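Local structure of aspartate aminotransferase, cytoplasmic (Schizosaccharomyces pombe 972h-, 6JPK) at residues K46-P51 with E317-T322; G128-I133 with T151-P156; A177-I182 with S211-V216. The protein catalyses the pyridoxal phosphate-dependent transfer of an amino group from L-aspartate to 2-oxoglutarate, giving oxaloacetate and L-glutamate, and works as a homodimer. The protein carries 1 engineered substitution. All blocks are in the same frame, centred on the assembly; numbering follows the deposited sequence.

Interaction 1 of 3, residues K46-P51 with E317-T322; sequences KPWILP and EQDLKT
Leu50 and Asp319 bring the two backbones nearest to each other, with 6.0 Å between Leu50 CA and Asp319 CA. In this aminotransferase fold the irregular loop 46-51 leads into helix 51-62 and is met there by the long helix 310-340. The motif is a helix N terminus met by a carboxylate from a distant helix: Leu50 occupies the N-cap position, and Asp319 reaches into the first turn. The Asp319 side chain has CG anti to its own carbonyl carbon (chi1 -61°), which puts the carboxylate beside the loop-to-helix junction. There OD2 accepts a hydrogen bond from the backbone N of Ala52, just past the loop segment. With OD2 bonded to Ala52 N, the carboxylate lies at the amino end of helix 51-62, whose dipole would probably favour its ionised form. Asp319 OD2 also lies 3.3 Å from Pro51 N, which has no hydrogen to give, so the proline contributes packing instead. Pro51 CD touches both carboxylate oxygens almost equally, 3.3 Å from Asp319 OD2 and 3.4 Å from Asp319 OD1, the two side chains passing antiparallel. Leu50 CB approaches Asp319 OD2 at 3.4 Å while Leu50 CD1 meets the Asp319 methylene CB at 4.0 Å. The Leu50 side chain is about 8 Å from that of Lys255, by similarity the lysine that carries the cofactor, not attached here. One turn further along helix 310-340, Thr322 meets Trp48. The Trp48 CG is anti to the backbone N (chi1 -170°), and the six-membered part of the indole extends toward the helix; Met323 also touches the Trp48 side chain. Trp48 and Thr322 cross at about a right angle, the methyl CG2 of Thr322 resting 3.8 Å from Trp48 CH2.

Interaction 2 of 3, residues G128-I133 with T151-P156; sequences GAHVYI and TVETYP. Engineered in segment 151-156: Glu153 (natural residue Asp).
Thr151 meets His130 at the N-terminal ends of the two parallel strands of a beta-alpha-beta unit, 131-135 and 152-159, joined through helix 140-147; the short strand axes diverge by 40°, evidence of marked twist. The Thr151 methyl CG2 stands over the centre of the His130 imidazole, 3.6 Å above its plane, in a CH-pi contact. Backbone pairing starts here: Thr151 O accepts from Val131 N, and a water links Thr151 N to Ala129 O, accepting from the first and donating to the second. Val152 turns to the face it shares with Val131 and Ile133. Val152 CG1 touches Ile133 CD1 at 3.5 Å and Val152 CG2 touches Val131 CG1 at 3.7 Å; helix 140-147 covers this face, where Val131 touches Trp145 and Val152 touches Glu146. Glu153, an engineered replacement of aspartate, is gripped on both backbone atoms: Glu153 N donates to Val131 O over 2.8 Å, nearly straight at 171°, and its O accepts from Ile133 N. Glu153 CB sits over the centre of the Tyr132 ring, 3.5 Å above the plane. The chain then bends at chi2 (-78°), and His130 ND1 donates to the anti lone pair of Glu153 OE2 across 2.9 Å, the oxygen tilted out of the ring plane and the bond clearly bent at the hydrogen. Thr154 follows on the face of Val152, its CA contacting Ile133 O. Tyr155 N donates to Ile133 O, while its hydroxyl bonds to Leu184 O in strand 182-186. The Tyr155 ring presents its edge to a carbonyl, with CE2 3.6 Å from Tyr132 O.

Interaction 3 of 3, residues A177-I182 with S211-V216; sequences APEGSI and SRKHLV
Arg212 and Ala177 form the close-fitting end of this contact, where the type II turn from Pro178 to Ser181 packs on the Schellman motif that ends helix 199-211. The arginine chain bends at chi2 and chi3, and the guanidinium meets the Ala177 carbonyl side-on: Arg212 NH2 donates to Ala177 O over 2.8 Å and Arg212 NE to the same oxygen over 3.2 Å. That oxygen lies within 7° of the guanidinium plane. Glu179 CG packs over the centre of the Arg212 guanidinium, 3.6 Å above it. Next to this, His214 is wedged against the turn, its CE1 3.1 Å from Pro178 O. Backbone pairing completes the tight part: Gly180 N donates to Arg212 O, and Leu215 N to Ser181 O over 2.8 Å, after which the Ile182-Leu215 bridge starts the parallel pairing of strands 182-186 and 215-220 in the mixed sheet. The other margin is looser and wetter. Glu179 OE1 remains 4.0 Å from Arg212 NH1, well out of the guanidinium plane, so a water mediates instead, donating to Glu179 OE1 at 2.6 Å and to Ser211 O while accepting from Arg212 NH1. An alanine in place of Arg212 would remove NE and NH2 and probably leave the Ala177 carbonyl short of donors, and the Glu179 stem without the flat group it packs on. His214 O bonds to Tyr4 of the second subunit. With His214 NE2 donating to Ile174 O and ND1 taking only a weak bond from Ser181 N, the ring is consistent with a neutral imidazole protonated on NE2.

In the fold
From the N terminus, the chain first passes residues 46-51, whose partner 317-322 arrives only after 265 intervening residues; interaction 1 thus closes a long loop that contains both other contacts. Within it, interaction 2 closes a short one around helix 140-147, and interaction 3 another around strand 182-186 and helix 199-211; these two follow in series without crossing. They adjoin in the mixed sheet, centres about 10 Å apart, since Ile182 pairs its backbone with His130 and Tyr132, continuing the strand order. Interaction 1 lies on the opposite side of the chain's centre, its centre about 36 and 39 Å from theirs, and ties helix 51-62 to helix 310-340. Interactions 1 and 3 both reach the second subunit.

Interaction 1 of 3, residues K46-P51 with E317-T322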
loop_
_atom_site.group_PDB
_atom_site.type_symbol
_atom_site.label_atom_id
_atom_site.label_comp_id
_atom_site.label_asym_id
_atom_site.label_seq_id
_atom_site.Cartn_x
_atom_site.Cartn_y
_atom_site.Cartn_z
ATOM N N LYS A 46 22.333 -15.406 3.071
ATOM C CA LYS A 46 21.057 -15.360 3.791
ATOM C C LYS A 46 20.568 -13.929 3.951
ATOM O O LYS A 46 21.374 -12.997 4.033
ATOM C CB LYS A 46 21.154 -15.967 5.204
ATOM C CG LYS A 46 21.270 -17.466 5.255
ATOM C CD LYS A 46 20.054 -18.186 4.653
ATOM C CE LYS A 46 18.803 -18.083 5.539
ATOM N NZ LYS A 46 18.925 -18.793 6.830
ATOM N N PRO A 47 19.253 -13.733 4.058
ATOM C CA PRO A 47 18.733 -12.417 4.441
ATOM C C PRO A 47 19.383 -11.956 5.735
ATOM O O PRO A 47 19.708 -12.758 6.611
ATOM C CB PRO A 47 17.230 -12.665 4.608
ATOM C CG PRO A 47 16.947 -13.848 3.692
ATOM C CD PRO A 47 18.175 -14.720 3.861
ATOM N N TRP A 48 19.609 -10.652 5.842
ATOM C CA TRP A 48 20.385 -10.098 6.942
ATOM C C TRP A 48 19.607 -8.948 7.561
ATOM O O TRP A 48 19.503 -7.877 6.959
ATOM C CB TRP A 48 21.757 -9.633 6.449
ATOM C CG TRP A 48 22.719 -9.271 7.545
ATOM C CD1 TRP A 48 23.315 -10.120 8.426
ATOM C CD2 TRP A 48 23.207 -7.956 7.860
ATOM N NE1 TRP A 48 24.143 -9.422 9.272
ATOM C CE2 TRP A 48 24.092 -8.091 8.943
ATOM C CE3 TRP A 48 22.977 -6.680 7.327
ATOM C CZ2 TRP A 48 24.753 -6.997 9.511
ATOM C CZ3 TRP A 48 23.628 -5.597 7.892
ATOM C CH2 TRP A 48 24.510 -5.765 8.972
ATOM N N ILE A 49 19.088 -9.149 8.770
ATOM C CA ILE A 49 18.425 -8.064 9.488
ATOM C C ILE A 49 19.490 -7.166 10.106
ATOM O O ILE A 49 20.398 -7.640 10.802
ATOM C CB ILE A 49 17.465 -8.616 10.555
ATOM C CG1 ILE A 49 16.420 -9.535 9.916
ATOM C CG2 ILE A 49 16.756 -7.457 11.277
ATOM C CD1 ILE A 49 15.665 -10.386 10.938
ATOM N N LEU A 50 19.416 -5.862 9.828
ATOM C CA LEU A 50 20.427 -4.909 10.368
ATOM C C LEU A 50 20.309 -4.849 11.896
ATOM O O LEU A 50 19.188 -4.609 12.385
ATOM C CB LEU A 50 20.194 -3.530 9.743
ATOM C CG LEU A 50 19.980 -3.522 8.231
ATOM C CD1 LEU A 50 20.547 -2.254 7.609
ATOM C CD2 LEU A 50 20.600 -4.754 7.588
ATOM N N PRO A 51 21.418 -5.059 12.619
ATOM C CA PRO A 51 21.354 -5.001 14.092
ATOM C C PRO A 51 20.623 -3.772 14.615
ATOM O O PRO A 51 19.825 -3.883 15.552
ATOM C CB PRO A 51 22.834 -5.013 14.504
ATOM C CG PRO A 51 23.525 -5.758 13.370
ATOM C CD PRO A 51 22.781 -5.334 12.124
ATOM N N GLU A 317 24.436 3.576 10.802
ATOM C CA GLU A 317 25.518 3.903 9.871
ATOM C C GLU A 317 26.590 2.818 9.856
ATOM O O GLU A 317 27.172 2.530 8.800
ATOM C CB GLU A 317 26.143 5.258 10.220
ATOM C CG GLU A 317 25.290 6.457 9.790
ATOM C CD GLU A 317 25.920 7.783 10.191
ATOM O OE1 GLU A 317 26.371 7.901 11.361
ATOM O OE2 GLU A 317 25.973 8.697 9.333
ATOM N N GLN A 318 26.871 2.212 11.018
ATOM C CA GLN A 318 27.739 1.035 11.044
ATOM C C GLN A 318 27.163 -0.111 10.213
ATOM O O GLN A 318 27.907 -0.805 9.511
ATOM C CB GLN A 318 27.977 0.570 12.485
ATOM C CG GLN A 318 28.926 1.456 13.252
ATOM C CD GLN A 318 30.197 1.729 12.466
ATOM O OE1 GLN A 318 30.932 0.804 12.103
ATOM N NE2 GLN A 318 30.448 3.006 12.172
ATOM N N ASP A 319 25.853 -0.356 10.306
ATOM C CA ASP A 319 25.245 -1.413 9.494
ATOM C C ASP A 319 25.338 -1.101 7.996
ATOM O O ASP A 319 25.553 -2.006 7.181
ATOM C CB ASP A 319 23.781 -1.628 9.892
ATOM C CG ASP A 319 23.604 -2.063 11.363
ATOM O OD1 ASP A 319 24.584 -2.455 12.037
ATOM O OD2 ASP A 319 22.452 -2.014 11.846
ATOM N N LEU A 320 25.148 0.166 7.612
ATOM C CA LEU A 320 25.328 0.566 6.214
ATOM C C LEU A 320 26.755 0.305 5.741
ATOM O O LEU A 320 26.975 -0.185 4.625
ATOM C CB LEU A 320 24.984 2.051 6.044
ATOM C CG LEU A 320 23.539 2.422 6.379
ATOM C CD1 LEU A 320 23.331 3.932 6.378
ATOM C CD2 LEU A 320 22.595 1.743 5.391
ATOM N N LYS A 321 27.737 0.637 6.579
ATOM C CA LYS A 321 29.129 0.330 6.259
ATOM C C LYS A 321 29.340 -1.167 6.057
ATOM O O LYS A 321 30.032 -1.580 5.118
ATOM C CB LYS A 321 30.039 0.863 7.365
ATOM C CG LYS A 321 31.508 0.540 7.178
ATOM C CD LYS A 321 32.349 1.194 8.271
ATOM C CE LYS A 321 33.833 0.969 8.046
ATOM N NZ LYS A 321 34.606 1.269 9.281
ATOM N N THR A 322 28.751 -1.992 6.927
ATOM C CA THR A 322 28.860 -3.442 6.781
ATOM C C THR A 322 28.370 -3.902 5.415
ATOM O O THR A 322 29.076 -4.632 4.705
ATOM C CB THR A 322 28.072 -4.153 7.885
ATOM O OG1 THR A 322 28.676 -3.865 9.152
ATOM C CG2 THR A 322 28.096 -5.674 7.661
#

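Interaction 2 of 3, residues G128-I133 with T151-P156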
loop_
_atom_site.group_PDB
_atom_site.type_symbol
_atom_site.label_atom_id
_atom_site.label_comp_id
_atom_site.label_asym_id
_atom_site.label_seq_id
_atom_site.Cartn_x
_atom_site.Cartn_y
_atom_site.Cartn_z
ATOM N N GLY A 128 0.911 18.275 -21.890
ATOM C CA GLY A 128 1.273 17.210 -22.810
ATOM C C GLY A 128 2.693 16.696 -22.665
ATOM O O GLY A 128 3.198 16.044 -23.581
ATOM N N ALA A 129 3.355 16.975 -21.538
ATOM C CA ALA A 129 4.738 16.544 -21.347
ATOM C C ALA A 129 4.852 15.021 -21.292
ATOM O O ALA A 129 3.984 14.340 -20.749
ATOM C CB ALA A 129 5.306 17.128 -20.051
ATOM N N HIS A 130 5.947 14.495 -21.830
ATOM C CA HIS A 130 6.305 13.091 -21.667
ATOM C C HIS A 130 7.279 12.940 -20.501
ATOM O O HIS A 130 7.914 13.906 -20.074
ATOM C CB HIS A 130 6.948 12.528 -22.940
ATOM C CG HIS A 130 6.089 12.629 -24.164
ATOM N ND1 HIS A 130 6.527 12.229 -25.409
ATOM C CD2 HIS A 130 4.822 13.077 -24.337
ATOM C CE1 HIS A 130 5.572 12.437 -26.300
ATOM N NE2 HIS A 130 4.528 12.953 -25.677
ATOM N N VAL A 131 7.414 11.709 -20.002
ATOM C CA VAL A 131 8.403 11.394 -18.977
ATOM C C VAL A 131 9.553 10.632 -19.628
ATOM O O VAL A 131 9.336 9.757 -20.477
ATOM C CB VAL A 131 7.808 10.608 -17.785
ATOM C CG1 VAL A 131 7.189 9.280 -18.226
ATOM C CG2 VAL A 131 8.891 10.366 -16.705
ATOM N N TYR A 132 10.778 10.993 -19.247
ATOM C CA TYR A 132 11.997 10.389 -19.763
ATOM C C TYR A 132 12.651 9.561 -18.664
ATOM O O TYR A 132 12.912 10.070 -17.570
ATOM C CB TYR A 132 12.978 11.449 -20.269
ATOM C CG TYR A 132 12.620 12.029 -21.618
ATOM C CD1 TYR A 132 11.519 12.871 -21.761
ATOM C CD2 TYR A 132 13.389 11.747 -22.749
ATOM C CE1 TYR A 132 11.186 13.411 -22.990
ATOM C CE2 TYR A 132 13.065 12.283 -23.988
ATOM C CZ TYR A 132 11.958 13.111 -24.098
ATOM O OH TYR A 132 11.621 13.657 -25.311
ATOM N N ILE A 133 12.919 8.294 -18.969
ATOM C CA ILE A 133 13.553 7.356 -18.058
ATOM C C ILE A 133 14.825 6.829 -18.713
ATOM O O ILE A 133 14.970 6.846 -19.934
ATOM C CB ILE A 133 12.607 6.197 -17.701
ATOM C CG1 ILE A 133 12.440 5.281 -18.922
ATOM C CG2 ILE A 133 11.253 6.741 -17.255
ATOM C CD1 ILE A 133 11.425 4.182 -18.713
ATOM N N THR A 151 2.998 9.331 -21.582
ATOM C CA THR A 151 3.876 8.771 -22.601
ATOM C C THR A 151 5.313 8.756 -22.087
ATOM O O THR A 151 5.798 9.752 -21.541
ATOM C CB THR A 151 3.771 9.580 -23.896
ATOM O OG1 THR A 151 2.423 9.517 -24.385
ATOM C CG2 THR A 151 4.730 9.044 -24.983
ATOM N N VAL A 152 5.986 7.622 -22.273
ATOM C CA VAL A 152 7.319 7.360 -21.738
ATOM C C VAL A 152 8.323 7.385 -22.888
ATOM O O VAL A 152 8.142 6.701 -23.901
ATOM C CB VAL A 152 7.353 6.013 -20.989
ATOM C CG1 VAL A 152 8.783 5.647 -20.556
ATOM C CG2 VAL A 152 6.397 6.054 -19.769
ATOM N N GLU A 153 9.354 8.206 -22.750
ATOM C CA GLU A 153 10.497 8.235 -23.647
ATOM C C GLU A 153 11.718 7.781 -22.858
ATOM O O GLU A 153 11.651 7.591 -21.637
ATOM C CB GLU A 153 10.706 9.646 -24.221
ATOM C CG GLU A 153 9.449 10.282 -24.781
ATOM C CD GLU A 153 9.082 9.753 -26.169
ATOM O OE1 GLU A 153 9.848 8.930 -26.723
ATOM O OE2 GLU A 153 8.026 10.168 -26.706
ATOM N N THR A 154 12.847 7.602 -23.538
ATOM C CA THR A 154 14.049 7.215 -22.814
ATOM C C THR A 154 15.191 8.167 -23.145
ATOM O O THR A 154 15.190 8.853 -24.173
ATOM C CB THR A 154 14.483 5.752 -23.096
ATOM O OG1 THR A 154 14.987 5.643 -24.420
ATOM C CG2 THR A 154 13.314 4.775 -22.948
ATOM N N TYR A 155 16.150 8.233 -22.227
ATOM C CA TYR A 155 17.434 8.816 -22.540
ATOM C C TYR A 155 18.508 7.738 -22.476
ATOM O O TYR A 155 18.382 6.789 -21.694
ATOM C CB TYR A 155 17.795 9.981 -21.599
ATOM C CG TYR A 155 17.727 9.707 -20.106
ATOM C CD1 TYR A 155 18.859 9.317 -19.402
ATOM C CD2 TYR A 155 16.539 9.886 -19.398
ATOM C CE1 TYR A 155 18.811 9.080 -18.039
ATOM C CE2 TYR A 155 16.478 9.644 -18.033
ATOM C CZ TYR A 155 17.620 9.260 -17.355
ATOM O OH TYR A 155 17.572 9.034 -16.001
ATOM N N PRO A 156 19.516 7.806 -23.344
ATOM C CA PRO A 156 20.588 6.796 -23.328
ATOM C C PRO A 156 21.317 6.797 -21.992
ATOM O O PRO A 156 21.483 7.844 -21.358
ATOM C CB PRO A 156 21.517 7.244 -24.467
ATOM C CG PRO A 156 20.664 8.102 -25.341
ATOM C CD PRO A 156 19.687 8.783 -24.427
HETATM O O HOH W 1 2.272 12.195 -21.854
#

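Interaction 3 of 3, residues A177-I182 with S211-V216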
loop_
_atom_site.group_PDB
_atom_site.type_symbol
_atom_site.label_atom_id
_atom_site.label_comp_id
_atom_site.label_asym_id
_atom_site.label_seq_id
_atom_site.Cartn_x
_atom_site.Cartn_y
_atom_site.Cartn_z
ATOM N N ALA A 177 14.870 17.214 -25.992
ATOM C CA ALA A 177 13.528 16.923 -25.524
ATOM C C ALA A 177 12.725 18.217 -25.426
ATOM O O ALA A 177 13.284 19.276 -25.134
ATOM C CB ALA A 177 13.563 16.222 -24.161
ATOM N N PRO A 178 11.421 18.159 -25.700
ATOM C CA PRO A 178 10.580 19.357 -25.578
ATOM C C PRO A 178 10.727 19.995 -24.204
ATOM O O PRO A 178 10.854 19.304 -23.190
ATOM C CB PRO A 178 9.163 18.814 -25.793
ATOM C CG PRO A 178 9.367 17.579 -26.660
ATOM C CD PRO A 178 10.661 16.982 -26.161
ATOM N N GLU A 179 10.735 21.328 -24.182
ATOM C CA GLU A 179 10.845 22.049 -22.920
ATOM C C GLU A 179 9.776 21.580 -21.943
ATOM O O GLU A 179 8.632 21.318 -22.325
ATOM C CB GLU A 179 10.719 23.560 -23.154
ATOM C CG GLU A 179 11.931 24.182 -23.831
ATOM C CD GLU A 179 11.959 25.709 -23.709
ATOM O OE1 GLU A 179 13.071 26.271 -23.585
ATOM O OE2 GLU A 179 10.875 26.339 -23.727
ATOM N N GLY A 180 10.159 21.457 -20.675
ATOM C CA GLY A 180 9.209 21.047 -19.664
ATOM C C GLY A 180 8.869 19.579 -19.679
ATOM O O GLY A 180 7.841 19.191 -19.113
ATOM N N SER A 181 9.696 18.746 -20.312
ATOM C CA SER A 181 9.538 17.307 -20.162
ATOM C C SER A 181 9.899 16.887 -18.736
ATOM O O SER A 181 10.560 17.612 -17.994
ATOM C CB SER A 181 10.414 16.550 -21.165
ATOM O OG SER A 181 10.065 16.878 -22.499
ATOM N N ILE A 182 9.440 15.704 -18.354
ATOM C CA ILE A 182 9.691 15.151 -17.030
ATOM C C ILE A 182 10.865 14.195 -17.132
ATOM O O ILE A 182 10.876 13.316 -18.005
ATOM C CB ILE A 182 8.450 14.422 -16.497
ATOM C CG1 ILE A 182 7.231 15.340 -16.552
ATOM C CG2 ILE A 182 8.716 13.864 -15.104
ATOM C CD1 ILE A 182 5.937 14.586 -16.820
ATOM N N SER A 211 18.199 24.593 -18.411
ATOM C CA SER A 211 18.104 25.358 -19.651
ATOM C C SER A 211 16.865 24.976 -20.458
ATOM O O SER A 211 16.286 25.823 -21.147
ATOM C CB SER A 211 19.363 25.148 -20.487
ATOM O OG SER A 211 19.332 25.964 -21.633
ATOM N N ARG A 212 16.443 23.715 -20.383
ATOM C CA ARG A 212 15.247 23.246 -21.069
ATOM C C ARG A 212 14.009 23.265 -20.183
ATOM O O ARG A 212 12.934 22.852 -20.635
ATOM C CB ARG A 212 15.468 21.833 -21.612
ATOM C CG ARG A 212 16.496 21.755 -22.733
ATOM C CD ARG A 212 16.070 22.599 -23.931
ATOM N NE ARG A 212 15.093 21.894 -24.764
ATOM C CZ ARG A 212 14.482 22.425 -25.819
ATOM N NH1 ARG A 212 14.719 23.691 -26.179
ATOM N NH2 ARG A 212 13.624 21.694 -26.519
ATOM N N LYS A 213 14.136 23.722 -18.934
ATOM C CA LYS A 213 12.999 23.891 -18.025
ATOM C C LYS A 213 12.274 22.570 -17.776
ATOM O O LYS A 213 11.050 22.547 -17.613
ATOM C CB LYS A 213 12.014 24.949 -18.547
ATOM C CG LYS A 213 12.682 26.230 -19.047
ATOM C CD LYS A 213 11.636 27.266 -19.462
ATOM C CE LYS A 213 12.265 28.403 -20.253
ATOM N NZ LYS A 213 13.353 29.069 -19.483
ATOM N N HIS A 214 13.019 21.463 -17.758
ATOM C CA HIS A 214 12.426 20.165 -17.490
ATOM C C HIS A 214 12.038 20.055 -16.019
ATOM O O HIS A 214 12.594 20.735 -15.157
ATOM C CB HIS A 214 13.400 19.038 -17.852
ATOM C CG HIS A 214 13.739 18.966 -19.311
ATOM N ND1 HIS A 214 12.802 19.150 -20.309
ATOM C CD2 HIS A 214 14.916 18.722 -19.937
ATOM C CE1 HIS A 214 13.394 19.023 -21.484
ATOM N NE2 HIS A 214 14.673 18.759 -21.284
ATOM N N LEU A 215 11.066 19.188 -15.744
ATOM C CA LEU A 215 10.646 18.888 -14.379
ATOM C C LEU A 215 11.394 17.647 -13.885
ATOM O O LEU A 215 11.398 16.610 -14.561
ATOM C CB LEU A 215 9.130 18.671 -14.323
ATOM C CG LEU A 215 8.588 18.155 -12.991
ATOM C CD1 LEU A 215 8.908 19.149 -11.888
ATOM C CD2 LEU A 215 7.089 17.911 -13.072
ATOM N N VAL A 216 12.021 17.747 -12.713
ATOM C CA VAL A 216 12.926 16.708 -12.216
ATOM C C VAL A 216 12.244 15.883 -11.127
ATOM O O VAL A 216 11.674 16.440 -10.174
ATOM C CB VAL A 216 14.238 17.328 -11.702
ATOM C CG1 VAL A 216 15.057 16.290 -10.945
ATOM C CG2 VAL A 216 15.051 17.893 -12.883
HETATM O O HOH W 2 15.574 25.981 -24.225
#